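Local coordinates for protein cellulose 1,4-beta-cellobiosidase (Thermobifida fusca, PDB 4JJJ) that probably hydrolyses cellulose to release cellobiose, through the glycoside hydrolase family 48 catalytic domain that this chain represents, at residues I106-N111 and F268-K273; K273-C278 and A377-K382. The protein carries 1 engineered substitution. All blocks are in the same frame, centred on the assembly; numbering follows the deposited sequence.

Contact 1: I106-N111 and F268-K273; sequences IPEQPN and FDKYFK. With BGC (beta-D-glucopyranose), chain D; BGC (beta-D-glucopyranose), chain B.
Ile106 and Tyr271 mark the closest approach of the two backbones, with CA atoms 9.5 Å apart, so this meeting of two loops is carried by long side chains reaching out from a type I turn, Asp269 to Phe272. The Tyr271 hydroxyl works in both directions: it accepts from Ile106 N at 3.3 Å (N-H...O angle 150°) and donates to O6 of the chain D glucose, 2.7 Å from OH and at the edge of the ring. A phenylalanine in its place would probably keep the ring packing but leave Ile106 N and the sugar O6 without their shared partner. Lys270 runs fully extended, CG anti to the backbone N (chi1 -171°), and this carries NZ across to Glu108, which comes from the opposite direction. NZ forms a salt bridge with Glu108 OE2 at 2.8 Å, using the anti lone pair of that oxygen. The same ammonium donates to O2 of the chain B glucose at 3.1 Å and, weakly, to its O3, while two waters bridge it to Ile106 O. Glu108, itself part of the glycan pocket, thereby probably helps hold the Lys270 ammonium at the sugar hydroxyls. At the turn, Asp269 OD2 accepts from Tyr271 N in an Asx turn and from Lys273 N on the opposite carboxylate face. One loop leads into strand 117-118, where Ile106 touches Ser117; the other follows helix 250-263, with Lys270 and Tyr271 packed on Ile317 of strand 314-317.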
ATOM      1  N   ILE A 106       6.755   8.268 -20.520  1.00  9.84           N
ATOM      2  CA  ILE A 106       6.413   7.024 -21.202  1.00 10.10           C
ATOM      3  C   ILE A 106       4.918   6.850 -20.985  1.00 11.09           C
ATOM      4  O   ILE A 106       4.456   6.888 -19.816  1.00  9.96           O
ATOM      5  CB  ILE A 106       7.190   5.822 -20.603  1.00 10.52           C
ATOM      6  CG1 ILE A 106       8.693   5.919 -20.850  1.00 10.43           C
ATOM      7  CG2 ILE A 106       6.629   4.537 -21.132  1.00 10.97           C
ATOM      8  CD1 ILE A 106       9.528   4.995 -20.006  1.00 13.27           C
ATOM      9  N   PRO A 107       4.131   6.647 -22.014  1.00 10.29           N
ATOM     10  CA  PRO A 107       2.687   6.476 -21.741  1.00  9.58           C
ATOM     11  C   PRO A 107       2.369   5.157 -21.132  1.00 10.24           C
ATOM     12  O   PRO A 107       2.983   4.141 -21.453  1.00 10.64           O
ATOM     13  CB  PRO A 107       2.067   6.557 -23.153  1.00 10.88           C
ATOM     14  CG  PRO A 107       3.143   6.098 -24.010  1.00 11.63           C
ATOM     15  CD  PRO A 107       4.396   6.638 -23.487  1.00 11.50           C
ATOM     16  N   GLU A 108       1.423   5.115 -20.215  1.00 11.33           N
ATOM     17  CA  GLU A 108       0.883   3.835 -19.803  1.00 11.97           C
ATOM     18  C   GLU A 108       0.051   3.290 -20.953  1.00 13.37           C
ATOM     19  O   GLU A 108      -0.490   4.030 -21.756  1.00 13.16           O
ATOM     20  CB  GLU A 108       0.047   3.970 -18.517  1.00 12.49           C
ATOM     21  CG  GLU A 108       0.967   4.530 -17.400  1.00 17.12           C
ATOM     22  CD  GLU A 108       0.355   4.696 -15.996  1.00 20.53           C
ATOM     23  OE1 GLU A 108      -0.816   4.121 -15.857  1.00 21.78           O
ATOM     24  OE2 GLU A 108       1.066   5.391 -15.127  1.00 15.74           O
ATOM     25  N   GLN A 109      -0.018   1.982 -21.061  1.00 12.30           N
ATOM     26  CA  GLN A 109      -0.766   1.379 -22.170  1.00 12.17           C
ATOM     27  C   GLN A 109      -2.030   0.711 -21.640  1.00 10.42           C
ATOM     28  O   GLN A 109      -2.104   0.227 -20.459  1.00 11.04           O
ATOM     29  CB  GLN A 109       0.156   0.391 -22.897  1.00 12.69           C
ATOM     30  CG  GLN A 109       1.463   0.932 -23.375  1.00 13.57           C
ATOM     31  CD  GLN A 109       1.275   1.725 -24.656  1.00 14.77           C
ATOM     32  OE1 GLN A 109       0.176   1.719 -25.242  1.00 17.17           O
ATOM     33  NE2 GLN A 109       2.264   2.534 -25.000  1.00 13.45           N
ATOM     34  N   PRO A 110      -3.028   0.499 -22.488  1.00 10.86           N
ATOM     35  CA  PRO A 110      -4.291  -0.079 -21.957  1.00 11.38           C
ATOM     36  C   PRO A 110      -4.271  -1.553 -21.530  1.00 10.44           C
ATOM     37  O   PRO A 110      -5.107  -1.967 -20.666  1.00 10.82           O
ATOM     38  CB  PRO A 110      -5.257   0.118 -23.103  1.00 12.65           C
ATOM     39  CG  PRO A 110      -4.582   0.824 -24.210  1.00 14.00           C
ATOM     40  CD  PRO A 110      -3.152   1.052 -23.848  1.00 11.82           C
ATOM     41  N   ASN A 111      -3.329  -2.333 -22.068  1.00  9.82           N
ATOM     42  CA  ASN A 111      -3.143  -3.699 -21.659  1.00  9.64           C
ATOM     43  C   ASN A 111      -1.663  -4.043 -21.754  1.00  8.56           C
ATOM     44  O   ASN A 111      -0.826  -3.269 -22.230  1.00  9.77           O
ATOM     45  CB  ASN A 111      -4.037  -4.648 -22.480  1.00 10.00           C
ATOM     46  CG  ASN A 111      -4.437  -5.901 -21.771  1.00 10.34           C
ATOM     47  OD1 ASN A 111      -3.932  -6.210 -20.658  1.00  8.27           O
ATOM     48  ND2 ASN A 111      -5.406  -6.660 -22.329  1.00 11.24           N
ATOM     49  N   PHE A 268       2.481  14.647  -5.954  1.00  5.88           N
ATOM     50  CA  PHE A 268       2.743  15.275  -7.277  1.00  6.68           C
ATOM     51  C   PHE A 268       2.270  14.424  -8.424  1.00  7.31           C
ATOM     52  O   PHE A 268       2.409  13.200  -8.388  1.00  6.91           O
ATOM     53  CB  PHE A 268       4.198  15.676  -7.414  1.00  7.32           C
ATOM     54  CG  PHE A 268       4.531  16.806  -6.566  1.00  7.10           C
ATOM     55  CD1 PHE A 268       4.771  16.587  -5.213  1.00  7.55           C
ATOM     56  CD2 PHE A 268       4.528  18.113  -7.031  1.00  8.00           C
ATOM     57  CE1 PHE A 268       5.020  17.643  -4.357  1.00  7.97           C
ATOM     58  CE2 PHE A 268       4.792  19.167  -6.181  1.00  8.69           C
ATOM     59  CZ  PHE A 268       5.042  18.953  -4.832  1.00  8.55           C
ATOM     60  N   ASP A 269       1.848  15.066  -9.502  1.00  6.87           N
ATOM     61  CA  ASP A 269       1.579  14.351 -10.755  1.00  7.66           C
ATOM     62  C   ASP A 269       2.819  13.500 -11.152  1.00  6.62           C
ATOM     63  O   ASP A 269       3.954  13.910 -10.917  1.00  6.84           O
ATOM     64  CB  ASP A 269       1.284  15.388 -11.861  1.00  7.56           C
ATOM     65  CG  ASP A 269       0.957  14.744 -13.185  1.00  8.09           C
ATOM     66  OD1 ASP A 269      -0.225  14.351 -13.365  1.00  8.71           O
ATOM     67  OD2 ASP A 269       1.877  14.654 -14.016  1.00  9.57           O
ATOM     68  N   LYS A 270       2.573  12.382 -11.833  1.00  7.02           N
ATOM     69  CA  LYS A 270       3.622  11.485 -12.188  1.00  6.82           C
ATOM     70  C   LYS A 270       4.795  12.222 -12.840  1.00  7.90           C
ATOM     71  O   LYS A 270       5.944  11.969 -12.517  1.00  8.02           O
ATOM     72  CB  LYS A 270       3.095  10.416 -13.073  1.00  6.99           C
ATOM     73  CG  LYS A 270       3.997   9.261 -13.379  1.00  6.73           C
ATOM     74  CD  LYS A 270       3.406   8.230 -14.360  1.00  6.55           C
ATOM     75  CE  LYS A 270       4.384   7.114 -14.659  1.00  6.97           C
ATOM     76  NZ  LYS A 270       3.751   6.135 -15.558  1.00  7.64           N
ATOM     77  N   TYR A 271       4.469  13.021 -13.869  1.00  7.59           N
ATOM     78  CA  TYR A 271       5.490  13.726 -14.598  1.00  7.32           C
ATOM     79  C   TYR A 271       5.457  15.234 -14.317  1.00  7.99           C
ATOM     80  O   TYR A 271       5.882  16.072 -15.157  1.00  9.24           O
ATOM     81  CB  TYR A 271       5.378  13.434 -16.098  1.00  7.04           C
ATOM     82  CG  TYR A 271       5.761  12.028 -16.438  1.00  7.24           C
ATOM     83  CD1 TYR A 271       7.081  11.649 -16.430  1.00  7.37           C
ATOM     84  CD2 TYR A 271       4.743  11.063 -16.725  1.00  7.12           C
ATOM     85  CE1 TYR A 271       7.440  10.291 -16.694  1.00  7.78           C
ATOM     86  CE2 TYR A 271       5.092   9.733 -16.982  1.00  7.75           C
ATOM     87  CZ  TYR A 271       6.449   9.391 -16.945  1.00  7.13           C
ATOM     88  OH  TYR A 271       6.732   8.040 -17.253  1.00  9.36           O
ATOM     89  N   PHE A 272       5.084  15.597 -13.110  1.00  7.64           N
ATOM     90  CA  PHE A 272       5.051  16.938 -12.618  1.00  7.62           C
ATOM     91  C   PHE A 272       4.282  17.873 -13.587  1.00  9.06           C
ATOM     92  O   PHE A 272       4.666  19.015 -13.722  1.00  9.54           O
ATOM     93  CB  PHE A 272       6.486  17.437 -12.312  1.00  8.25           C
ATOM     94  CG  PHE A 272       7.153  16.674 -11.180  1.00  8.98           C
ATOM     95  CD1 PHE A 272       6.909  17.026  -9.857  1.00  8.38           C
ATOM     96  CD2 PHE A 272       8.000  15.576 -11.460  1.00  9.70           C
ATOM     97  CE1 PHE A 272       7.470  16.214  -8.870  1.00  8.56           C
ATOM     98  CE2 PHE A 272       8.579  14.819 -10.454  1.00 10.38           C
ATOM     99  CZ  PHE A 272       8.259  15.130  -9.145  1.00  9.42           C
ATOM    100  N   LYS A 273       3.255  17.350 -14.210  1.00  8.72           N
ATOM    101  CA  LYS A 273       2.352  18.234 -14.978  1.00 10.05           C
ATOM    102  C   LYS A 273       1.572  19.103 -14.079  1.00 10.76           C
ATOM    103  O   LYS A 273       1.201  18.768 -12.942  1.00  8.97           O
ATOM    104  CB  LYS A 273       1.362  17.442 -15.730  1.00 12.22           C
ATOM    105  CG  LYS A 273       1.870  16.504 -16.767  1.00 15.86           C
ATOM    106  CD  LYS A 273       2.379  17.123 -18.005  1.00 17.29           C
ATOM    107  CE  LYS A 273       2.125  16.220 -19.226  1.00 14.99           C
ATOM    108  NZ  LYS A 273       2.684  16.989 -20.384  1.00 14.96           N
TER
HETATM  109  C2  BGC D   4      10.825   3.325 -16.229  1.00 10.14           C
HETATM  110  C3  BGC D   4      12.089   4.163 -16.374  1.00 10.78           C
HETATM  111  C4  BGC D   4      11.716   5.627 -16.728  1.00  9.38           C
HETATM  112  C5  BGC D   4      10.716   6.148 -15.692  1.00  9.42           C
HETATM  113  C6  BGC D   4      10.164   7.563 -16.076  1.00  8.78           C
HETATM  114  C1  BGC D   4       9.936   3.955 -15.159  1.00  9.30           C
HETATM  115  O2  BGC D   4      11.239   2.038 -15.811  1.00 11.93           O
HETATM  116  O3  BGC D   4      12.875   3.575 -17.436  1.00 11.60           O
HETATM  117  O4  BGC D   4      12.858   6.477 -16.632  1.00 10.76           O
HETATM  118  O5  BGC D   4       9.593   5.259 -15.652  1.00  8.15           O
HETATM  119  O6  BGC D   4       9.389   7.536 -17.274  1.00  9.16           O
HETATM  120  C2  BGC B   3       5.558   3.468 -13.327  1.00  7.41           C
HETATM  121  C3  BGC B   3       6.572   3.598 -14.444  1.00  8.54           C
HETATM  122  C4  BGC B   3       7.994   3.367 -13.967  1.00  8.23           C
HETATM  123  C5  BGC B   3       8.108   2.107 -13.149  1.00  7.76           C
HETATM  124  C6  BGC B   3       9.409   1.877 -12.476  1.00  7.59           C
HETATM  125  C1  BGC B   3       5.787   2.121 -12.598  1.00  7.57           C
HETATM  126  O2  BGC B   3       4.213   3.586 -13.772  1.00  8.34           O
HETATM  127  O3  BGC B   3       6.462   4.913 -15.052  1.00  9.13           O
HETATM  128  O4  BGC B   3       8.787   3.219 -15.193  1.00  8.53           O
HETATM  129  O5  BGC B   3       7.108   2.094 -12.083  1.00  7.85           O
HETATM  130  O6  BGC B   3       9.459   0.621 -11.826  1.00  7.13           O
HETATM  131  O   HOH W   1       2.418   7.763 -18.027  1.00 13.08           O
HETATM  132  O   HOH W   2       4.734   4.900 -17.940  1.00 14.17           O

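Contact 2: K273-C278 and A377-K382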
ATOM      1  N   LYS A 273       3.255  17.350 -14.210  1.00  8.72           N
ATOM      2  CA  LYS A 273       2.352  18.234 -14.978  1.00 10.05           C
ATOM      3  C   LYS A 273       1.572  19.103 -14.079  1.00 10.76           C
ATOM      4  O   LYS A 273       1.201  18.768 -12.942  1.00  8.97           O
ATOM      5  CB  LYS A 273       1.362  17.442 -15.730  1.00 12.22           C
ATOM      6  CG  LYS A 273       1.870  16.504 -16.767  1.00 15.86           C
ATOM      7  CD  LYS A 273       2.379  17.123 -18.005  1.00 17.29           C
ATOM      8  CE  LYS A 273       2.125  16.220 -19.226  1.00 14.99           C
ATOM      9  NZ  LYS A 273       2.684  16.989 -20.384  1.00 14.96           N
ATOM     10  N   LYS A 274       1.168  20.253 -14.603  1.00 11.42           N
ATOM     11  CA  LYS A 274       0.255  21.061 -13.856  1.00 12.71           C
ATOM     12  C   LYS A 274      -1.045  20.299 -13.610  1.00 10.38           C
ATOM     13  O   LYS A 274      -1.623  19.645 -14.512  1.00 10.52           O
ATOM     14  CB  LYS A 274      -0.104  22.283 -14.678  1.00 14.21           C
ATOM     15  CG  LYS A 274      -1.063  23.288 -14.033  1.00 18.49           C
ATOM     16  CD  LYS A 274      -1.221  24.485 -15.004  1.00 25.88           C
ATOM     17  CE  LYS A 274      -2.129  25.557 -14.446  1.00 36.13           C
ATOM     18  NZ  LYS A 274      -1.472  26.395 -13.401  1.00 45.01           N
ATOM     19  N   ILE A 275      -1.542  20.394 -12.390  1.00  9.99           N
ATOM     20  CA  ILE A 275      -2.818  19.766 -12.085  1.00  9.48           C
ATOM     21  C   ILE A 275      -4.008  20.473 -12.639  1.00 10.40           C
ATOM     22  O   ILE A 275      -4.138  21.719 -12.526  1.00 10.82           O
ATOM     23  CB  ILE A 275      -3.049  19.636 -10.565  1.00 10.86           C
ATOM     24  CG1 ILE A 275      -1.883  18.919  -9.888  1.00 10.11           C
ATOM     25  CG2 ILE A 275      -4.434  19.029 -10.320  1.00 11.12           C
ATOM     26  CD1 ILE A 275      -1.726  17.475 -10.274  1.00  9.73           C
ATOM     27  N   GLY A 276      -4.868  19.729 -13.291  1.00 10.14           N
ATOM     28  CA  GLY A 276      -6.203  20.207 -13.596  1.00 10.32           C
ATOM     29  C   GLY A 276      -6.454  20.263 -15.082  1.00 10.73           C
ATOM     30  O   GLY A 276      -5.706  20.881 -15.790  1.00 11.88           O
ATOM     31  N   ASN A 277      -7.540  19.623 -15.478  1.00 10.53           N
ATOM     32  CA  ASN A 277      -7.954  19.510 -16.896  1.00 13.50           C
ATOM     33  C   ASN A 277      -6.744  19.155 -17.767  1.00 13.57           C
ATOM     34  O   ASN A 277      -6.463  19.718 -18.826  1.00 13.75           O
ATOM     35  CB  ASN A 277      -8.637  20.799 -17.286  1.00 14.57           C
ATOM     36  CG  ASN A 277      -9.864  21.075 -16.385  1.00 19.89           C
ATOM     37  OD1 ASN A 277     -10.707  20.251 -16.256  1.00 23.75           O
ATOM     38  ND2 ASN A 277      -9.866  22.187 -15.669  1.00 29.67           N
ATOM     39  N   CYS A 278      -5.977  18.163 -17.289  1.00 12.13           N
ATOM     40  CA  CYS A 278      -4.690  17.840 -17.868  1.00 12.35           C
ATOM     41  C   CYS A 278      -4.980  16.774 -18.875  1.00 13.26           C
ATOM     42  O   CYS A 278      -4.790  15.546 -18.619  1.00 11.57           O
ATOM     43  CB  CYS A 278      -3.738  17.341 -16.783  1.00 13.72           C
ATOM     44  SG  CYS A 278      -2.033  17.062 -17.314  1.00 12.84           S
ATOM     45  N   ALA A 377      -9.518   9.850  -7.711  1.00  5.67           N
ATOM     46  CA  ALA A 377      -9.449  10.715  -8.866  1.00  5.91           C
ATOM     47  C   ALA A 377      -8.019  10.731  -9.386  1.00  6.38           C
ATOM     48  O   ALA A 377      -7.031  10.412  -8.741  1.00  6.41           O
ATOM     49  CB  ALA A 377      -9.807  12.156  -8.467  1.00  6.35           C
ATOM     50  N   THR A 378      -7.907  11.106 -10.667  1.00  6.53           N
ATOM     51  CA  THR A 378      -6.618  11.180 -11.325  1.00  6.45           C
ATOM     52  C   THR A 378      -6.382  12.395 -12.218  1.00  6.87           C
ATOM     53  O   THR A 378      -7.369  12.943 -12.837  1.00  7.40           O
ATOM     54  CB  THR A 378      -6.367   9.913 -12.232  1.00  7.36           C
ATOM     55  OG1 THR A 378      -5.038   9.989 -12.752  1.00  7.10           O
ATOM     56  CG2 THR A 378      -7.341   9.839 -13.315  1.00  7.78           C
ATOM     57  N   ASN A 379      -5.133  12.851 -12.218  1.00  7.04           N
ATOM     58  CA  ASN A 379      -4.724  13.943 -13.160  1.00  7.86           C
ATOM     59  C   ASN A 379      -4.279  13.395 -14.547  1.00  8.17           C
ATOM     60  O   ASN A 379      -3.849  14.157 -15.409  1.00  8.27           O
ATOM     61  CB  ASN A 379      -3.568  14.780 -12.573  1.00  7.50           C
ATOM     62  CG  ASN A 379      -3.401  16.113 -13.288  1.00  7.45           C
ATOM     63  OD1 ASN A 379      -4.340  16.840 -13.393  1.00  8.40           O
ATOM     64  ND2 ASN A 379      -2.240  16.424 -13.674  1.00  7.16           N
ATOM     65  N   SER A 380      -4.200  12.091 -14.687  1.00  7.80           N
ATOM     66  CA  SER A 380      -3.751  11.464 -15.944  1.00  7.65           C
ATOM     67  C   SER A 380      -4.692  10.350 -16.291  1.00  7.81           C
ATOM     68  O   SER A 380      -4.552   9.186 -15.864  1.00  8.03           O
ATOM     69  CB  SER A 380      -2.366  10.930 -15.826  1.00  8.22           C
ATOM     70  OG  SER A 380      -1.826  10.408 -17.057  1.00  7.98           O
ATOM     71  N   TRP A 381      -5.747  10.660 -17.093  1.00  8.57           N
ATOM     72  CA  TRP A 381      -6.654   9.631 -17.469  1.00  9.47           C
ATOM     73  C   TRP A 381      -5.954   8.460 -18.220  1.00 10.74           C
ATOM     74  O   TRP A 381      -5.285   8.666 -19.218  1.00 10.69           O
ATOM     75  CB  TRP A 381      -7.802  10.260 -18.321  1.00  9.04           C
ATOM     76  CG  TRP A 381      -8.996   9.412 -18.383  1.00  9.04           C
ATOM     77  CD1 TRP A 381      -9.484   8.790 -19.506  1.00  9.77           C
ATOM     78  CD2 TRP A 381      -9.890   9.044 -17.316  1.00 10.41           C
ATOM     79  NE1 TRP A 381     -10.581   8.032 -19.176  1.00 11.00           N
ATOM     80  CE2 TRP A 381     -10.841   8.173 -17.835  1.00 10.29           C
ATOM     81  CE3 TRP A 381      -9.956   9.363 -15.955  1.00 10.17           C
ATOM     82  CZ2 TRP A 381     -11.881   7.634 -17.048  1.00 10.83           C
ATOM     83  CZ3 TRP A 381     -10.951   8.851 -15.177  1.00 11.23           C
ATOM     84  CH2 TRP A 381     -11.926   7.984 -15.731  1.00 11.20           C
ATOM     85  N   LYS A 382      -6.221   7.248 -17.753  1.00 11.13           N
ATOM     86  CA  LYS A 382      -5.726   6.008 -18.300  1.00 12.44           C
ATOM     87  C   LYS A 382      -4.215   5.999 -18.226  1.00 11.94           C
ATOM     88  O   LYS A 382      -3.509   5.207 -18.939  1.00 13.58           O
ATOM     89  CB  LYS A 382      -6.239   5.774 -19.702  1.00 16.02           C
ATOM     90  CG  LYS A 382      -7.703   5.381 -19.635  1.00 18.00           C
ATOM     91  CD  LYS A 382      -8.236   5.338 -21.027  1.00 24.33           C
ATOM     92  CE  LYS A 382      -9.678   4.900 -20.967  1.00 30.25           C
ATOM     93  NZ  LYS A 382     -10.246   4.896 -22.359  1.00 37.63           N
TER
HETATM   94  O   HOH W   3      -6.172  13.030 -18.523  1.00  9.49           O
HETATM   95  O   HOH W   4      -6.684  16.634 -14.897  1.00 11.34           O
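The carboxamide of Asn379 is sandwiched between Ile275 and Cys278: the isoleucine sets CD1 over one face, 3.7 Å from Asn379 CG, and the cysteine brings CB against the other. The rim of the amide is polar. Asn379 OD1 accepts from Gly276 N at 2.9 Å (angle 156°), a donor tilted 25° from the carbonyl plane, and also takes a hydrogen bond from a water held by Cys278 N; the water lies on the cysteine side of the plane, Gly276 N on the isoleucine side. Asn379 ND2 gives a weak, long bond of 3.4 Å to Lys274 O, while its stronger partner is Asp269 OD1. Held at both ends and pressed on both faces, the amide probably has little freedom to turn. CG stands anti to the backbone N (chi1 -163°), which swings the group out from its own chain and into the curl of residues 274-278. Cys278 CB also sits 3.5 Å from Asn379 O, a buried carbonyl oxygen with no hydrogen-bonding partner in the model. Gly276 adopts backbone angles at which a CB would collide with the preceding carbonyl oxygen. A second water links Cys278 O to Trp381 N, tying the loop to the chain beyond the asparagine. Ser380 N, meanwhile, bonds to Thr378 OG1 in an ST turn where strand 376-378 ends. One asparagine thus serves as a backbone mimic, its amide bonding to the main chain of a loop closed by the Cys278-Cys284 disulfide, in this (alpha/alpha)6 hydrolase.

In the fold
Two neighbouring contacts, their centres about 9 Å apart, share Lys273 and one continuous loop, residues 268-278, yet answer to different surroundings. Contact 1 is buried and belongs to the glycan pocket, so its chemistry is charged and water-rich and turned toward sugar hydroxyls. Contact 2 is partly buried, lies farther from the sugars and fixes the loop to a strand end with neutral amide bonds and a disulfide nearby. They are coupled directly: Asp269 OD1 lies 2.9 Å from Asn379 ND2, and Ile275 packs on Asp269. The example is consistent with a binding loop held from behind, Asn379 gripping the turn whose Lys270 and Tyr271 face the glycan.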